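Local coordinates for histidine triad (HIT) protein (PDB 3NRD), which is a histidine triad (HIT) protein that probably binds nucleotides and may act as a nucleotide hydrolase or transferase, at residues P35-V40 with N65-G70. Numbering follows the deposited sequence.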
ATOM      1  N   PRO A  35       9.737  -9.110   8.637  1.00 21.26           N
ATOM      2  CA  PRO A  35       8.446  -9.440   9.288  1.00 20.53           C
ATOM      3  C   PRO A  35       7.286  -8.870   8.479  1.00 20.08           C
ATOM      4  O   PRO A  35       7.124  -7.635   8.360  1.00 20.64           O
ATOM      5  CB  PRO A  35       8.558  -8.819  10.671  1.00 20.99           C
ATOM      6  CG  PRO A  35      10.036  -8.472  10.855  1.00 22.12           C
ATOM      7  CD  PRO A  35      10.609  -8.279   9.495  1.00 21.82           C
ATOM      8  N   TRP A  36       6.473  -9.775   7.943  1.00 19.44           N
ATOM      9  CA  TRP A  36       5.561  -9.475   6.830  1.00 18.72           C
ATOM     10  C   TRP A  36       4.248 -10.185   7.096  1.00 18.10           C
ATOM     11  O   TRP A  36       4.213 -11.416   7.194  1.00 17.61           O
ATOM     12  CB  TRP A  36       6.237  -9.958   5.569  1.00 18.74           C
ATOM     13  CG  TRP A  36       5.552  -9.764   4.279  1.00 18.85           C
ATOM     14  CD1 TRP A  36       4.296  -9.316   4.051  1.00 20.40           C
ATOM     15  CD2 TRP A  36       6.099 -10.080   3.019  1.00 18.89           C
ATOM     16  NE1 TRP A  36       4.026  -9.335   2.724  1.00 21.35           N
ATOM     17  CE2 TRP A  36       5.122  -9.805   2.060  1.00 20.93           C
ATOM     18  CE3 TRP A  36       7.337 -10.591   2.605  1.00 22.71           C
ATOM     19  CZ2 TRP A  36       5.332 -10.011   0.697  1.00 22.94           C
ATOM     20  CZ3 TRP A  36       7.551 -10.799   1.256  1.00 23.42           C
ATOM     21  CH2 TRP A  36       6.555 -10.511   0.316  1.00 23.77           C
ATOM     22  N   LEU A  37       3.199  -9.388   7.266  1.00 17.57           N
ATOM     23  CA  LEU A  37       1.858  -9.850   7.514  1.00 18.21           C
ATOM     24  C   LEU A  37       0.996  -9.512   6.326  1.00 18.74           C
ATOM     25  O   LEU A  37       1.247  -8.519   5.609  1.00 18.82           O
ATOM     26  CB  LEU A  37       1.280  -9.150   8.719  1.00 17.78           C
ATOM     27  CG  LEU A  37       2.128  -9.246   9.996  1.00 19.27           C
ATOM     28  CD1 LEU A  37       1.410  -8.531  11.127  1.00 18.55           C
ATOM     29  CD2 LEU A  37       2.435 -10.685  10.374  1.00 19.31           C
ATOM     30  N   ILE A  38      -0.041 -10.301   6.127  1.00 18.90           N
ATOM     31  CA  ILE A  38      -1.100  -9.888   5.233  1.00 19.51           C
ATOM     32  C   ILE A  38      -2.434  -9.914   5.940  1.00 18.47           C
ATOM     33  O   ILE A  38      -2.661 -10.766   6.808  1.00 19.75           O
ATOM     34  CB  ILE A  38      -1.146 -10.705   3.902  1.00 20.20           C
ATOM     35  CG1 ILE A  38      -1.466 -12.162   4.110  1.00 23.72           C
ATOM     36  CG2 ILE A  38       0.200 -10.596   3.211  1.00 23.88           C
ATOM     37  CD1 ILE A  38      -1.717 -12.926   2.786  1.00 25.95           C
ATOM     38  N   LEU A  39      -3.276  -8.957   5.563  1.00 17.40           N
ATOM     39  CA  LEU A  39      -4.634  -8.828   6.077  0.50 17.38           C
ATOM     40  C   LEU A  39      -5.558  -9.149   4.925  1.00 17.29           C
ATOM     41  O   LEU A  39      -5.430  -8.555   3.863  1.00 17.68           O
ATOM     42  CB  LEU A  39      -4.921  -7.429   6.599  0.50 16.80           C
ATOM     43  CG  LEU A  39      -4.595  -7.261   8.081  0.50 17.22           C
ATOM     44  CD1 LEU A  39      -3.075  -7.343   8.311  0.50 17.32           C
ATOM     45  CD2 LEU A  39      -5.178  -5.958   8.601  0.50 14.43           C
ATOM     46  N   VAL A  40      -6.458 -10.105   5.112  1.00 17.50           N
ATOM     47  CA  VAL A  40      -7.352 -10.541   4.021  1.00 17.12           C
ATOM     48  C   VAL A  40      -8.765 -10.293   4.504  1.00 17.06           C
ATOM     49  O   VAL A  40      -9.237 -11.046   5.366  1.00 16.94           O
ATOM     50  CB  VAL A  40      -7.147 -11.993   3.660  1.00 17.67           C
ATOM     51  CG1 VAL A  40      -8.124 -12.391   2.468  1.00 15.61           C
ATOM     52  CG2 VAL A  40      -5.668 -12.242   3.341  1.00 15.55           C
ATOM     53  N   ASN A  65      -4.042  -0.290  10.321  1.00 19.05           N
ATOM     54  CA  ASN A  65      -3.278   0.685  11.045  1.00 19.71           C
ATOM     55  C   ASN A  65      -2.986   0.207  12.458  1.00 20.52           C
ATOM     56  O   ASN A  65      -1.879   0.447  12.959  1.00 19.88           O
ATOM     57  CB  ASN A  65      -3.978   2.060  11.005  1.00 20.30           C
ATOM     58  CG  ASN A  65      -3.983   2.670   9.579  1.00 21.28           C
ATOM     59  OD1 ASN A  65      -3.344   2.133   8.680  1.00 22.49           O
ATOM     60  ND2 ASN A  65      -4.730   3.750   9.376  1.00 16.22           N
ATOM     61  N   LEU A  66      -3.963  -0.488  13.075  1.00 20.21           N
ATOM     62  CA  LEU A  66      -3.724  -1.172  14.344  1.00 20.69           C
ATOM     63  C   LEU A  66      -2.630  -2.213  14.190  1.00 19.63           C
ATOM     64  O   LEU A  66      -1.777  -2.303  15.025  1.00 20.34           O
ATOM     65  CB  LEU A  66      -5.009  -1.836  14.851  1.00 20.94           C
ATOM     66  CG  LEU A  66      -5.027  -2.476  16.222  1.00 24.50           C
ATOM     67  CD1 LEU A  66      -5.229  -1.442  17.324  1.00 28.47           C
ATOM     68  CD2 LEU A  66      -6.131  -3.564  16.262  1.00 29.09           C
ATOM     69  N   VAL A  67      -2.677  -3.007  13.132  1.00 18.80           N
ATOM     70  CA  VAL A  67      -1.652  -4.021  12.897  1.00 18.49           C
ATOM     71  C   VAL A  67      -0.304  -3.387  12.597  1.00 18.54           C
ATOM     72  O   VAL A  67       0.702  -3.871  13.082  1.00 20.38           O
ATOM     73  CB  VAL A  67      -2.076  -5.009  11.771  1.00 18.04           C
ATOM     74  CG1 VAL A  67      -0.916  -5.852  11.273  1.00 15.58           C
ATOM     75  CG2 VAL A  67      -3.199  -5.899  12.309  1.00 17.27           C
ATOM     76  N   ALA A  68      -0.284  -2.308  11.823  1.00 18.34           N
ATOM     77  CA  ALA A  68       0.970  -1.623  11.469  1.00 17.94           C
ATOM     78  C   ALA A  68       1.661  -1.098  12.743  1.00 19.19           C
ATOM     79  O   ALA A  68       2.846  -1.309  12.930  1.00 18.14           O
ATOM     80  CB  ALA A  68       0.709  -0.492  10.492  1.00 17.49           C
ATOM     81  N   ALA A  69       0.893  -0.423  13.598  1.00 19.95           N
ATOM     82  CA  ALA A  69       1.412   0.079  14.894  1.00 21.19           C
ATOM     83  C   ALA A  69       1.897  -1.084  15.747  1.00 21.16           C
ATOM     84  O   ALA A  69       2.992  -1.037  16.292  1.00 21.51           O
ATOM     85  CB  ALA A  69       0.342   0.903  15.627  1.00 21.27           C
ATOM     86  N   GLY A  70       1.109  -2.160  15.781  1.00 21.33           N
ATOM     87  CA  GLY A  70       1.472  -3.356  16.532  1.00 21.44           C
ATOM     88  C   GLY A  70       2.730  -4.023  16.008  1.00 21.45           C
ATOM     89  O   GLY A  70       3.601  -4.390  16.778  1.00 21.63           O
TER
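V67, on helix 54-75, sets one methyl against leucine side chains of strand 36-41. Its CG1 lies 3.6 Å from L37 CD1, the firm contact of the pair of segments. In one of the two modelled L39 conformers CD1 comes to 4.0 Å from the same V67 CG1, so this second contact is less certain. The CG1 branch is carried forward because it stands anti to the backbone N of V67 (chi1 166°). The V67 side chain crosses that of L37 at a slant, whereas it passes L39, in that conformer, in the opposite direction. L37 is extended, with chi2 at -179°, which sends CD1 out to the helix.

The CA atoms of L37 and V67, 8.7 Å apart, are the nearest such pair. L37 and L39 are held in place by backbone hydrogen bonds to V96 and V94 of strand 94-99. L37 further packs on M26 and L28 of strand 24-29 on the other flank, L39 on E63 and T64 of the same helix, and V67 on L21. The other sheet face carries W36, whose NE1 is hydrogen-bonded to H95 ND1, while N65, A68 and A69 meet the second subunit.

This is helix-on-sheet packing in the core of the HIT domain. All three touching residues are buried, consistent with a small, apolar contact held by close packing and exclusion of water rather than by directional bonds.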